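Local atomic coordinates of nucleoporin NUP116 (PDB entry 3NF5), a protein that probably serves as a structural constituent of the nuclear pore complex in protein and mRNA transport, this chain being its C-terminal, pore-targeting domain. Residues 104-109 / 121-126; 99-104 / 146-151; 47-52 / 68-73; 16-21 / 39-44; 32-37 / 54-59. All coordinates share one frame; numbering follows the deposited sequence.

Contact 1 of 5, residues 104-109 / 121-126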
# COMPACT_ATOMS: atom_id res chain seq x y z
N CYS A 104 3.31 -8.20 -9.52
CA CYS A 104 2.55 -9.35 -9.18
C CYS A 104 2.47 -10.24 -10.40
O CYS A 104 1.93 -9.86 -11.42
CB CYS A 104 1.15 -8.96 -8.72
SG CYS A 104 1.20 -8.06 -7.15
N TYR A 105 3.03 -11.45 -10.28
CA TYR A 105 3.06 -12.43 -11.42
C TYR A 105 2.87 -13.79 -10.81
O TYR A 105 3.40 -14.01 -9.72
CB TYR A 105 4.41 -12.41 -12.08
CG TYR A 105 4.79 -11.17 -12.84
CD1 TYR A 105 4.21 -10.88 -14.05
CD2 TYR A 105 5.77 -10.30 -12.35
CE1 TYR A 105 4.58 -9.73 -14.76
CE2 TYR A 105 6.13 -9.16 -13.03
CZ TYR A 105 5.55 -8.87 -14.24
OH TYR A 105 5.94 -7.74 -14.92
N PRO A 106 2.13 -14.70 -11.48
CA PRO A 106 2.07 -16.07 -11.00
C PRO A 106 3.47 -16.61 -11.02
O PRO A 106 4.32 -16.10 -11.76
CB PRO A 106 1.22 -16.78 -12.07
CG PRO A 106 0.64 -15.69 -12.90
CD PRO A 106 1.60 -14.60 -12.84
N LEU A 107 3.68 -17.63 -10.21
CA LEU A 107 4.99 -18.26 -10.10
C LEU A 107 4.93 -19.68 -10.67
O LEU A 107 3.93 -20.41 -10.49
CB LEU A 107 5.45 -18.29 -8.62
CG LEU A 107 5.25 -16.98 -7.83
CD1 LEU A 107 5.54 -17.21 -6.37
CD2 LEU A 107 6.09 -15.81 -8.41
N ASP A 108 6.01 -20.05 -11.36
CA ASP A 108 6.31 -21.47 -11.70
C ASP A 108 6.29 -22.31 -10.42
O ASP A 108 7.05 -22.04 -9.50
CB ASP A 108 7.69 -21.61 -12.36
N LYS A 109 5.42 -23.31 -10.38
CA LYS A 109 5.21 -24.10 -9.17
C LYS A 109 6.41 -24.95 -8.74
O LYS A 109 6.42 -25.43 -7.60
CB LYS A 109 3.97 -25.01 -9.30
CG LYS A 109 3.35 -25.40 -7.95
CD LYS A 109 2.03 -26.18 -8.09
CE LYS A 109 2.21 -27.46 -8.87
NZ LYS A 109 1.21 -28.48 -8.46
N ARG A 121 -1.36 -18.82 -20.62
CA ARG A 121 -2.73 -19.06 -20.16
C ARG A 121 -2.91 -18.92 -18.63
O ARG A 121 -4.07 -18.83 -18.16
CB ARG A 121 -3.20 -20.44 -20.57
CG ARG A 121 -3.36 -20.63 -22.08
CD ARG A 121 -3.39 -22.12 -22.39
NE ARG A 121 -3.24 -22.34 -23.82
CZ ARG A 121 -4.19 -22.11 -24.71
NH1 ARG A 121 -5.37 -21.64 -24.32
NH2 ARG A 121 -3.95 -22.35 -25.99
N ILE A 122 -1.81 -18.99 -17.87
CA ILE A 122 -1.90 -18.76 -16.42
C ILE A 122 -2.33 -17.33 -16.07
O ILE A 122 -2.90 -17.08 -14.98
CB ILE A 122 -0.59 -19.13 -15.66
CG1 ILE A 122 -0.89 -19.33 -14.16
CG2 ILE A 122 0.57 -18.14 -15.97
CD1 ILE A 122 0.10 -20.18 -13.42
N MSE A 123 -2.06 -16.40 -16.96
CA MSE A 123 -2.38 -15.00 -16.69
C MSE A 123 -3.85 -14.73 -16.40
O MSE A 123 -4.19 -14.04 -15.41
CB MSE A 123 -1.87 -14.09 -17.82
CG MSE A 123 -0.39 -13.94 -17.86
SE MSE A 123 0.45 -13.58 -16.09
CE MSE A 123 2.03 -12.76 -16.81
N GLU A 124 -4.73 -15.29 -17.26
CA GLU A 124 -6.18 -15.12 -17.09
C GLU A 124 -6.67 -15.86 -15.85
O GLU A 124 -7.58 -15.39 -15.16
CB GLU A 124 -6.98 -15.59 -18.32
N ARG A 125 -6.06 -17.01 -15.55
CA ARG A 125 -6.44 -17.71 -14.34
C ARG A 125 -6.06 -16.89 -13.10
O ARG A 125 -6.80 -16.88 -12.14
CB ARG A 125 -5.85 -19.15 -14.30
CG ARG A 125 -6.50 -20.10 -15.32
CD ARG A 125 -6.12 -21.59 -15.06
NE ARG A 125 -4.69 -21.82 -15.15
CZ ARG A 125 -4.01 -22.08 -16.27
NH1 ARG A 125 -4.60 -22.15 -17.46
NH2 ARG A 125 -2.70 -22.27 -16.20
N TYR A 126 -4.90 -16.25 -13.12
CA TYR A 126 -4.44 -15.41 -12.02
C TYR A 126 -5.37 -14.17 -11.83
O TYR A 126 -5.69 -13.82 -10.70
CB TYR A 126 -2.98 -14.95 -12.29
CG TYR A 126 -2.30 -14.20 -11.13
CD1 TYR A 126 -2.44 -14.60 -9.81
CD2 TYR A 126 -1.52 -13.08 -11.39
CE1 TYR A 126 -1.79 -13.88 -8.74
CE2 TYR A 126 -0.87 -12.37 -10.36
CZ TYR A 126 -1.00 -12.78 -9.03
OH TYR A 126 -0.32 -12.07 -8.05

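Contact 2 of 5, residues 99-104 / 146-151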
# COMPACT_ATOMS: atom_id res chain seq x y z
N ILE A 99 -5.82 0.57 -3.86
CA ILE A 99 -4.50 -0.06 -3.64
C ILE A 99 -3.88 -0.57 -4.95
O ILE A 99 -4.55 -1.20 -5.77
CB ILE A 99 -4.65 -1.15 -2.59
CG1 ILE A 99 -5.21 -0.51 -1.28
CG2 ILE A 99 -3.23 -1.87 -2.36
CD1 ILE A 99 -5.51 -1.40 -0.14
N SER A 100 -2.61 -0.25 -5.18
CA SER A 100 -1.88 -0.75 -6.34
C SER A 100 -0.68 -1.60 -5.82
O SER A 100 0.02 -1.16 -4.94
CB SER A 100 -1.37 0.39 -7.23
OG SER A 100 -2.41 1.29 -7.66
N CYS A 101 -0.52 -2.80 -6.35
CA CYS A 101 0.61 -3.73 -6.04
C CYS A 101 1.41 -4.01 -7.33
O CYS A 101 0.83 -4.27 -8.41
CB CYS A 101 0.06 -5.01 -5.50
SG CYS A 101 -0.82 -4.88 -3.96
N TYR A 102 2.74 -3.88 -7.24
CA TYR A 102 3.60 -3.89 -8.43
C TYR A 102 4.27 -5.25 -8.54
O TYR A 102 4.46 -5.91 -7.54
CB TYR A 102 4.67 -2.79 -8.30
CG TYR A 102 4.15 -1.41 -8.01
CD1 TYR A 102 2.99 -0.93 -8.62
CD2 TYR A 102 4.88 -0.54 -7.23
CE1 TYR A 102 2.56 0.37 -8.40
CE2 TYR A 102 4.48 0.79 -7.00
CZ TYR A 102 3.31 1.22 -7.55
OH TYR A 102 2.94 2.51 -7.31
N ASN A 103 4.59 -5.67 -9.76
CA ASN A 103 5.29 -6.95 -10.02
C ASN A 103 4.64 -8.15 -9.39
O ASN A 103 5.33 -9.05 -8.83
CB ASN A 103 6.78 -6.80 -9.64
CG ASN A 103 7.40 -5.66 -10.40
OD1 ASN A 103 7.20 -5.58 -11.60
ND2 ASN A 103 8.01 -4.72 -9.73
N CYS A 104 3.31 -8.20 -9.52
CA CYS A 104 2.55 -9.35 -9.18
C CYS A 104 2.47 -10.24 -10.40
O CYS A 104 1.93 -9.86 -11.42
CB CYS A 104 1.15 -8.96 -8.72
SG CYS A 104 1.20 -8.06 -7.15
N GLY A 146 2.73 -6.49 -14.37
CA GLY A 146 2.42 -7.07 -13.06
C GLY A 146 1.71 -6.12 -12.08
O GLY A 146 1.64 -6.38 -10.89
N THR A 147 1.16 -5.03 -12.57
CA THR A 147 0.40 -4.11 -11.70
C THR A 147 -1.03 -4.61 -11.48
O THR A 147 -1.77 -4.92 -12.42
CB THR A 147 0.44 -2.68 -12.23
OG1 THR A 147 1.80 -2.24 -12.24
CG2 THR A 147 -0.40 -1.71 -11.29
N TYR A 148 -1.42 -4.71 -10.23
CA TYR A 148 -2.74 -5.14 -9.80
C TYR A 148 -3.32 -3.96 -9.04
O TYR A 148 -2.68 -3.43 -8.17
CB TYR A 148 -2.63 -6.32 -8.90
CG TYR A 148 -3.78 -6.70 -7.99
CD1 TYR A 148 -5.10 -6.82 -8.44
CD2 TYR A 148 -3.55 -6.96 -6.69
CE1 TYR A 148 -6.12 -7.21 -7.57
CE2 TYR A 148 -4.53 -7.36 -5.85
CZ TYR A 148 -5.82 -7.41 -6.29
OH TYR A 148 -6.78 -7.78 -5.40
N CYS A 149 -4.49 -3.53 -9.47
CA CYS A 149 -5.17 -2.43 -8.82
C CYS A 149 -6.55 -2.85 -8.37
O CYS A 149 -7.30 -3.49 -9.13
CB CYS A 149 -5.35 -1.26 -9.77
SG CYS A 149 -3.85 -0.47 -10.28
N PHE A 150 -6.91 -2.43 -7.16
CA PHE A 150 -8.23 -2.70 -6.60
C PHE A 150 -8.63 -1.63 -5.56
O PHE A 150 -7.78 -0.84 -5.11
CB PHE A 150 -8.24 -4.07 -5.97
CG PHE A 150 -7.33 -4.22 -4.79
CD1 PHE A 150 -7.84 -4.16 -3.48
CD2 PHE A 150 -5.97 -4.44 -4.99
CE1 PHE A 150 -6.98 -4.32 -2.35
CE2 PHE A 150 -5.14 -4.60 -3.94
CZ PHE A 150 -5.63 -4.56 -2.58
N THR A 151 -9.91 -1.60 -5.21
CA THR A 151 -10.40 -0.73 -4.14
C THR A 151 -10.94 -1.56 -3.00
O THR A 151 -11.27 -2.77 -3.16
CB THR A 151 -11.45 0.29 -4.61
OG1 THR A 151 -12.63 -0.37 -5.04
CG2 THR A 151 -10.93 1.13 -5.74
O HOH W 1 4.13 -3.44 -11.91

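Contact 3 of 5, residues 47-52 / 68-73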
# COMPACT_ATOMS: atom_id res chain seq x y z
N GLY A 47 4.29 -1.02 -4.00
CA GLY A 47 2.86 -0.68 -4.12
C GLY A 47 2.55 0.63 -3.45
O GLY A 47 3.44 1.29 -2.90
N LYS A 48 1.28 0.99 -3.48
CA LYS A 48 0.81 2.20 -2.81
C LYS A 48 -0.65 2.08 -2.40
O LYS A 48 -1.43 1.31 -2.97
CB LYS A 48 0.97 3.43 -3.66
CG LYS A 48 0.27 3.47 -5.03
CD LYS A 48 0.48 4.79 -5.77
CE LYS A 48 -0.05 4.75 -7.22
NZ LYS A 48 0.04 6.12 -7.79
N ILE A 49 -1.01 2.91 -1.43
CA ILE A 49 -2.42 3.09 -1.09
C ILE A 49 -2.81 4.58 -1.18
O ILE A 49 -2.07 5.48 -0.76
CB ILE A 49 -2.72 2.48 0.30
CG1 ILE A 49 -4.23 2.57 0.59
CG2 ILE A 49 -1.86 3.08 1.33
CD1 ILE A 49 -4.69 1.75 1.78
N GLU A 50 -3.97 4.80 -1.81
CA GLU A 50 -4.51 6.17 -2.15
C GLU A 50 -5.92 6.17 -1.49
O GLU A 50 -6.81 5.51 -1.95
CB GLU A 50 -4.56 6.40 -3.65
CG GLU A 50 -3.14 6.46 -4.26
CD GLU A 50 -3.08 6.20 -5.74
OE1 GLU A 50 -2.14 6.72 -6.40
OE2 GLU A 50 -3.92 5.44 -6.24
N PHE A 51 -6.03 6.84 -0.37
CA PHE A 51 -7.28 6.94 0.36
C PHE A 51 -8.23 7.86 -0.41
O PHE A 51 -7.86 8.94 -0.83
CB PHE A 51 -7.04 7.44 1.77
CG PHE A 51 -6.31 6.47 2.60
CD1 PHE A 51 -4.93 6.51 2.65
CD2 PHE A 51 -6.98 5.46 3.21
CE1 PHE A 51 -4.24 5.57 3.37
CE2 PHE A 51 -6.31 4.49 3.91
CZ PHE A 51 -4.92 4.55 4.00
N LEU A 52 -9.43 7.38 -0.62
CA LEU A 52 -10.38 8.05 -1.50
C LEU A 52 -11.39 8.86 -0.71
O LEU A 52 -12.02 9.72 -1.26
CB LEU A 52 -11.04 7.06 -2.39
CG LEU A 52 -10.08 6.32 -3.29
CD1 LEU A 52 -10.84 5.22 -4.05
CD2 LEU A 52 -9.41 7.25 -4.25
N ASP A 68 5.17 0.81 9.03
CA ASP A 68 4.68 0.25 10.30
C ASP A 68 3.16 0.06 10.16
O ASP A 68 2.71 -1.03 10.02
CB ASP A 68 5.06 1.18 11.46
CG ASP A 68 4.50 0.76 12.80
OD1 ASP A 68 3.63 -0.16 12.83
OD2 ASP A 68 4.86 1.40 13.84
N LEU A 69 2.37 1.13 10.11
CA LEU A 69 0.94 0.97 9.85
C LEU A 69 0.66 0.50 8.40
O LEU A 69 -0.27 -0.21 8.16
CB LEU A 69 0.23 2.30 10.05
CG LEU A 69 0.14 2.76 11.52
CD1 LEU A 69 -0.69 4.07 11.52
CD2 LEU A 69 -0.52 1.67 12.35
N VAL A 70 1.45 0.98 7.46
CA VAL A 70 1.29 0.68 6.05
C VAL A 70 2.62 0.12 5.57
O VAL A 70 3.64 0.83 5.63
CB VAL A 70 0.92 1.91 5.19
CG1 VAL A 70 0.75 1.47 3.72
CG2 VAL A 70 -0.37 2.60 5.70
N VAL A 71 2.58 -1.12 5.11
CA VAL A 71 3.78 -1.89 4.67
C VAL A 71 3.47 -2.54 3.30
O VAL A 71 2.44 -3.14 3.10
CB VAL A 71 4.20 -2.97 5.74
CG1 VAL A 71 5.30 -3.95 5.20
CG2 VAL A 71 4.68 -2.33 7.05
N PHE A 72 4.35 -2.34 2.34
CA PHE A 72 4.30 -3.01 1.03
C PHE A 72 5.58 -3.83 0.92
O PHE A 72 6.65 -3.31 1.17
CB PHE A 72 4.25 -1.97 -0.07
CG PHE A 72 2.99 -1.21 -0.10
CD1 PHE A 72 1.86 -1.76 -0.69
CD2 PHE A 72 2.90 0.05 0.52
CE1 PHE A 72 0.68 -1.05 -0.71
CE2 PHE A 72 1.71 0.75 0.49
CZ PHE A 72 0.64 0.21 -0.08
N GLN A 73 5.44 -5.12 0.65
CA GLN A 73 6.53 -6.07 0.42
C GLN A 73 6.29 -6.70 -0.94
O GLN A 73 5.26 -6.43 -1.55
CB GLN A 73 6.40 -7.18 1.46
CG GLN A 73 6.61 -6.78 2.90
CD GLN A 73 6.69 -8.03 3.76
OE1 GLN A 73 5.70 -8.75 3.95
NE2 GLN A 73 7.90 -8.33 4.21

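Contact 4 of 5, residues 16-21 / 39-44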
# COMPACT_ATOMS: atom_id res chain seq x y z
N TYR A 16 9.90 4.46 0.61
CA TYR A 16 8.58 4.97 1.11
C TYR A 16 8.43 6.44 0.88
O TYR A 16 9.37 7.19 0.98
CB TYR A 16 8.30 4.72 2.61
CG TYR A 16 7.90 3.33 2.88
CD1 TYR A 16 6.58 2.94 2.82
CD2 TYR A 16 8.85 2.36 3.19
CE1 TYR A 16 6.18 1.65 3.07
CE2 TYR A 16 8.46 1.02 3.37
CZ TYR A 16 7.13 0.69 3.34
OH TYR A 16 6.70 -0.60 3.55
N TYR A 17 7.20 6.84 0.68
CA TYR A 17 6.86 8.21 0.55
C TYR A 17 5.42 8.40 1.05
O TYR A 17 4.66 7.46 1.09
CB TYR A 17 7.02 8.72 -0.88
CG TYR A 17 6.14 8.05 -1.88
CD1 TYR A 17 4.90 8.60 -2.24
CD2 TYR A 17 6.50 6.84 -2.47
CE1 TYR A 17 4.07 7.98 -3.17
CE2 TYR A 17 5.70 6.23 -3.39
CZ TYR A 17 4.47 6.80 -3.72
OH TYR A 17 3.68 6.20 -4.62
N ILE A 18 5.11 9.63 1.43
CA ILE A 18 3.76 10.00 1.89
C ILE A 18 3.43 11.39 1.34
O ILE A 18 4.31 12.26 1.35
CB ILE A 18 3.69 9.97 3.41
CG1 ILE A 18 2.26 10.04 3.91
CG2 ILE A 18 4.53 11.09 4.03
CD1 ILE A 18 2.14 9.73 5.44
N SER A 19 2.17 11.58 0.92
CA SER A 19 1.60 12.86 0.36
C SER A 19 0.22 13.07 0.95
O SER A 19 -0.57 12.15 0.95
CB SER A 19 1.51 12.75 -1.15
OG SER A 19 0.88 13.90 -1.73
N PRO A 20 -0.05 14.23 1.57
CA PRO A 20 0.90 15.29 1.92
C PRO A 20 2.13 14.81 2.74
O PRO A 20 2.10 13.76 3.41
CB PRO A 20 0.04 16.35 2.67
CG PRO A 20 -1.42 15.99 2.33
CD PRO A 20 -1.44 14.51 2.00
N SER A 21 3.22 15.59 2.62
CA SER A 21 4.40 15.36 3.40
C SER A 21 4.15 15.28 4.89
O SER A 21 3.23 15.90 5.41
CB SER A 21 5.47 16.44 3.13
OG SER A 21 5.11 17.69 3.72
N LEU A 39 -4.78 11.55 0.82
CA LEU A 39 -3.61 10.89 1.46
C LEU A 39 -3.11 9.68 0.58
O LEU A 39 -3.88 8.79 0.16
CB LEU A 39 -3.89 10.44 2.91
CG LEU A 39 -2.84 9.66 3.73
CD1 LEU A 39 -1.75 10.63 3.99
CD2 LEU A 39 -3.32 9.10 5.05
N VAL A 40 -1.79 9.68 0.38
CA VAL A 40 -1.10 8.65 -0.41
C VAL A 40 0.06 8.16 0.39
O VAL A 40 0.91 8.96 0.84
CB VAL A 40 -0.59 9.14 -1.79
CG1 VAL A 40 0.01 8.01 -2.53
CG2 VAL A 40 -1.74 9.75 -2.62
N VAL A 41 0.10 6.85 0.61
CA VAL A 41 1.28 6.27 1.24
C VAL A 41 1.79 5.21 0.26
O VAL A 41 1.06 4.25 -0.03
CB VAL A 41 0.96 5.63 2.60
CG1 VAL A 41 2.27 4.99 3.31
CG2 VAL A 41 0.19 6.60 3.57
N GLY A 42 3.05 5.31 -0.21
CA GLY A 42 3.54 4.28 -1.11
C GLY A 42 4.97 3.81 -0.85
O GLY A 42 5.74 4.43 -0.08
N ASN A 43 5.33 2.73 -1.54
CA ASN A 43 6.65 2.20 -1.56
C ASN A 43 6.95 2.03 -3.06
O ASN A 43 6.27 1.30 -3.73
CB ASN A 43 6.67 0.87 -0.83
CG ASN A 43 8.08 0.25 -0.83
OD1 ASN A 43 8.76 0.22 -1.89
ND2 ASN A 43 8.53 -0.16 0.33
N LYS A 44 7.94 2.73 -3.56
CA LYS A 44 8.20 2.82 -4.99
C LYS A 44 8.44 1.48 -5.63
O LYS A 44 8.10 1.27 -6.79
CB LYS A 44 9.46 3.70 -5.27
CG LYS A 44 9.29 5.20 -4.97
CD LYS A 44 8.69 5.97 -6.14
CE LYS A 44 8.47 7.47 -5.81
NZ LYS A 44 9.72 8.21 -5.36

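Contact 5 of 5, residues 32-37 / 54-59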
# COMPACT_ATOMS: atom_id res chain seq x y z
N GLU A 32 -8.30 20.12 10.85
CA GLU A 32 -7.84 19.68 9.55
C GLU A 32 -7.23 18.27 9.55
O GLU A 32 -7.39 17.53 8.54
CB GLU A 32 -6.88 20.69 8.90
CG GLU A 32 -7.59 22.05 8.57
CD GLU A 32 -8.65 21.97 7.44
OE1 GLU A 32 -8.64 20.97 6.63
OE2 GLU A 32 -9.48 22.95 7.35
N ILE A 33 -6.51 17.90 10.62
CA ILE A 33 -5.89 16.57 10.73
C ILE A 33 -6.94 15.44 10.83
O ILE A 33 -6.61 14.29 10.57
CB ILE A 33 -4.86 16.50 11.89
CG1 ILE A 33 -3.91 15.29 11.77
CG2 ILE A 33 -5.55 16.45 13.25
CD1 ILE A 33 -2.82 15.41 10.66
N GLN A 34 -8.20 15.79 11.19
CA GLN A 34 -9.33 14.88 11.22
C GLN A 34 -9.90 14.62 9.82
O GLN A 34 -10.74 13.79 9.70
CB GLN A 34 -10.48 15.38 12.15
CG GLN A 34 -10.17 15.20 13.56
CD GLN A 34 -11.01 16.02 14.60
OE1 GLN A 34 -10.75 15.88 15.78
NE2 GLN A 34 -11.90 16.90 14.17
N LYS A 35 -9.44 15.33 8.79
CA LYS A 35 -10.06 15.22 7.45
C LYS A 35 -9.01 15.45 6.33
O LYS A 35 -9.18 16.24 5.41
CB LYS A 35 -11.29 16.11 7.32
CG LYS A 35 -11.05 17.62 7.62
CD LYS A 35 -12.20 18.47 7.03
CE LYS A 35 -11.71 19.35 5.85
NZ LYS A 35 -10.87 18.57 4.84
N VAL A 36 -7.92 14.70 6.40
CA VAL A 36 -6.87 14.85 5.45
C VAL A 36 -7.35 14.23 4.12
O VAL A 36 -7.75 13.08 4.08
CB VAL A 36 -5.56 14.18 5.92
CG1 VAL A 36 -4.53 14.25 4.76
CG2 VAL A 36 -5.12 14.91 7.22
N GLU A 37 -7.38 15.03 3.07
CA GLU A 37 -7.73 14.55 1.74
C GLU A 37 -6.56 14.09 0.87
O GLU A 37 -5.42 14.49 1.05
CB GLU A 37 -8.50 15.65 0.98
N PRO A 54 -11.69 11.42 2.95
CA PRO A 54 -10.91 12.01 4.06
C PRO A 54 -10.50 11.02 5.16
O PRO A 54 -11.30 10.20 5.60
CB PRO A 54 -11.85 13.06 4.64
CG PRO A 54 -12.85 13.36 3.56
CD PRO A 54 -13.01 12.08 2.80
N VAL A 55 -9.26 11.14 5.63
CA VAL A 55 -8.73 10.33 6.71
C VAL A 55 -8.53 11.17 8.00
O VAL A 55 -8.08 12.31 7.93
CB VAL A 55 -7.45 9.65 6.17
CG1 VAL A 55 -6.68 9.15 7.17
CG2 VAL A 55 -7.89 8.52 5.20
N ASP A 56 -8.91 10.61 9.15
CA ASP A 56 -8.67 11.24 10.45
C ASP A 56 -7.36 10.74 11.00
O ASP A 56 -7.28 9.60 11.44
CB ASP A 56 -9.84 10.88 11.40
CG ASP A 56 -9.66 11.41 12.80
OD1 ASP A 56 -8.65 12.08 13.07
OD2 ASP A 56 -10.55 11.17 13.65
N LEU A 57 -6.31 11.52 10.90
CA LEU A 57 -5.02 11.13 11.48
C LEU A 57 -4.76 11.60 12.96
O LEU A 57 -3.59 11.59 13.42
CB LEU A 57 -3.91 11.62 10.56
CG LEU A 57 -3.89 11.12 9.10
CD1 LEU A 57 -2.70 11.78 8.42
CD2 LEU A 57 -3.78 9.61 9.13
N SER A 58 -5.81 11.99 13.70
CA SER A 58 -5.60 12.58 15.03
C SER A 58 -4.89 11.55 15.85
O SER A 58 -5.29 10.41 15.79
CB SER A 58 -6.90 12.86 15.81
OG SER A 58 -7.95 13.38 15.05
N ASP A 59 -3.88 11.96 16.60
CA ASP A 59 -3.21 11.12 17.60
C ASP A 59 -2.27 10.05 17.04
O ASP A 59 -1.40 9.55 17.78
CB ASP A 59 -4.25 10.44 18.50

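Contact 1 of 5, residues 104-109 / 121-126
Cys104 O is gripped by one hydrogen bond, donated by Tyr141 OH from strand 137-142, and that bond lies outside the two segments; no hydrogen bond crosses between the segments themselves. The joint between them is packing, and Pro106 makes the largest single contribution. Its CG rests at the root of the Tyr126 side chain, with Pro106 CG 3.7 Å from Tyr126 CB. Further along, Pro106 N stands 3.9 Å above the plane of the Tyr126 ring, displaced toward the rim. Tyr126 CG is anti to the backbone N (chi1 -173°), which carries the ring toward the loop until its hydroxyl reaches the start of the segment, Tyr126 OH lying 3.5 Å from Cys104 CB. In this C-terminal domain, probably of the Nup98-type autopeptidase (S59) family, this is where the irregular chain following strand 97-101 lies against the N-terminal part of helix 122-132, which has a helical bond from Tyr126 N to Ile122 O (2.9 Å). Ile122 and Met123 (modelled as selenomethionine) complete the bed for the proline. Ile122 CD1 comes to 3.8 Å from Pro106 CB. The Met123 chain, bent at chi2 (-46°), crosses the proline at about a right angle and sets its SE 3.6 Å from Pro106 CD. Its terminal methyl then meets the Tyr105 ring at the edge, with Met123 CE 4.0 Å from Tyr105 CD1. The Tyr105 hydroxyl has its own partner in Ala144 O, while Tyr141 packs edge-to-face with Tyr126 and also touches Tyr105, Pro106 and Met123.

Contact 2 of 5, residues 99-104 / 146-151
Ile99 CB sits over one face of the Phe150 ring, 3.9 Å from its centroid and 25° off the normal, a CH-pi contact. The same ring has Tyr148 OH 3.4 Å above its opposite face and, at its edge, Cys101 SG 4.3 Å from Phe150 CE2. The crowded first torsion of Phe150 (chi1 64°) sets the ring alongside Ile99. Behind these side chains runs antiparallel pairing: Ile99 with Phe150 and Cys101 with Tyr148 are hydrogen-bonded pairs, and Ser100 with Cys149 is the non-hydrogen-bonded pair between them. Ile99 N reaches Phe150 O at 2.7 Å, nearly along the C=O axis, and Cys101 N reaches Tyr148 O at 2.9 Å. Beyond the strand end, Gly146 O takes Cys104 N at 2.8 Å on a lone pair. Gly146, with positive phi (76°), belongs to a G1 beta bulge against strand 137-142. One water links Asn103 N, from which it accepts at 3.1 Å, to Thr147 OG1. Strand 97-101 pairs on its other edge with 47-51, and strand 147-152 with 137-142, so both are interior to the sheet. The near-linear main-chain bonds fix the register, and the mostly apolar face of Ile99, Cys101 and Phe150, with the Tyr148 ring, adds dispersion contacts.

Contact 3 of 5, residues 47-52 / 68-73
Two sheets meet here face to face: strand 47-51, from the middle of the six-stranded sheet, lies against strand 70-73 of the two-stranded one. Their axes run at 148° and come no closer than 7.3 Å, and no hydrogen bond crosses, so this is layer packing and not strand pairing. Phe72 is the main filler. With CG anti to its carbonyl carbon (chi1 -68°), it lays the face of its ring on the bare main chain of residues 47-48. Gly47 C is 3.6 Å above the ring centre, and Lys48 N is 3.4 Å above the plane nearer the rim. Gly47 CA makes a CH-pi contact, 4.2 Å from the Phe72 centroid. The tip is the tightest point, Phe72 CZ approaching Lys48 C to 3.2 Å. Ile49 closes the end of the ring, its CG2 being 4.1 Å from Phe72 CZ; the same methyl meets Val70 CG1 at 3.9 Å. Val41 borders both Ile49 and Val70, and Tyr16 OH, from edge strand 16-19, is hydrogen-bonded to Phe72 N. The CB of Lys48 points away from strand 70-73; Lys48 NZ approaches Glu50 OE1 from above the carboxylate plane in a 2.7 Å salt bridge. Charge is thus paired along the strand, while aromatic, aliphatic and peptide surfaces hold the sheets together, their closeness depending on a glycine that gives the ring direct access to the backbone.

Contact 4 of 5, residues 16-21 / 39-44
Tyr17 leaves the backbone with CG in the crowded place between N and the carbonyl carbon (chi1 63°), so that from CB onward the ring leans across to the neighbouring strand. CD2 is the first ring atom to come close, Tyr17 CD2 lying 3.5 Å from Gly42 O. CE2 passes over the Gly42 main chain and is flanked by the bent lysine chain, with Lys44 CE 3.9 Å from Tyr17 CE2. On the other branch Tyr17 CE1 touches Val40 CG1 at 4.1 Å. Near the tip, Tyr17 CZ is 3.7 Å from Gly42 CA. Gly42 CA makes a CH-pi contact with the ring, 4.0 Å from the Tyr17 centroid and 24° off the normal; a CB on residue 42 would run into the Tyr17 hydroxyl. On the other face of the sheet Asn43 CB makes a CH-pi contact over the Tyr16 ring, and Asn43 ND2 stands 3.2 Å above the same ring plane, the amide turned 71° to it. Asn43 OD1 is bonded to Gln45 N. Beside them Ile18 CG1 meets Val41 CG2 at 4.0 Å. Strand 16-19 is an edge strand of the six-stranded sheet, paired antiparallel with strand 40-43 through reciprocal bonds at Tyr17-Gly42 and Ser19-Val40, the shortest being Val40 N to Ser19 O (2.8 Å). Main-chain bonding therefore sets the alignment, and aromatic rings shield the Gly42 backbone and the Asn43 amide.

Contact 5 of 5, residues 32-37 / 54-59
Asp56 OD1 accepts two hydrogen bonds from Ser58. Ser58 OG donates a very short one to the syn lone pair of Asp56 OD1 at 2.5 Å, and Ser58 N reaches the same oxygen at 2.9 Å from above the carboxylate plane, which makes an Asx turn. Three main-chain bonds then cross between the segments. Leu57 N gives to Ile33 O at 2.8 Å; Val36 and Val55 form a single antiparallel bridge, Val36 N to Val55 O at 2.8 Å and Val55 N to Val36 O at 2.9 Å, the latter on a lone pair. Gln34 lies alongside Asp56, its extended chain bringing Gln34 CG to 3.2 Å from Ser58 OG, while its OE1 is held by Lys30 NZ. Apolar packing surrounds these bonds: the Ile33 and Leu57 side chains cross at about a right angle, Ile33 CG1 being 3.9 Å from Leu57 CB, and Val36 CG2 lies 4.1 Å from Leu57 CD1. Leu25 of helix 22-27 touches both Val36 and Leu57. The contact thus joins the chain around and after the short, weakly bonded helix 30-33 to the irregular chain after strand 47-51. Two donors on one oxygen should stabilise the carboxylate form of Asp56 and stiffen the turn that places Leu57 N for its bond to Ile33 O.

In the fold
Contacts 2, 3 and 4 share the six-stranded sheet, but only 2 and 4 are strand pairings within it; contact 3, its centre about 2 Å from that of the chain, packs a second sheet onto it without a crossing hydrogen bond. Strand 47-51 lies between strands 40-43 and 97-101. Contacts 2 and 3 are buried; contact 4 is the partly buried edge. Contacts 1 and 5 sit on opposite sides of the chain's centre, their own centres about 39 Å apart, each fastening irregular chain to a helix: the buried contact 1 by apolar packing, the more exposed contact 5 by backbone bonds. Cys104 joins contacts 1 and 2; Leu39 touches Val55 and Leu57, linking 4 to 5.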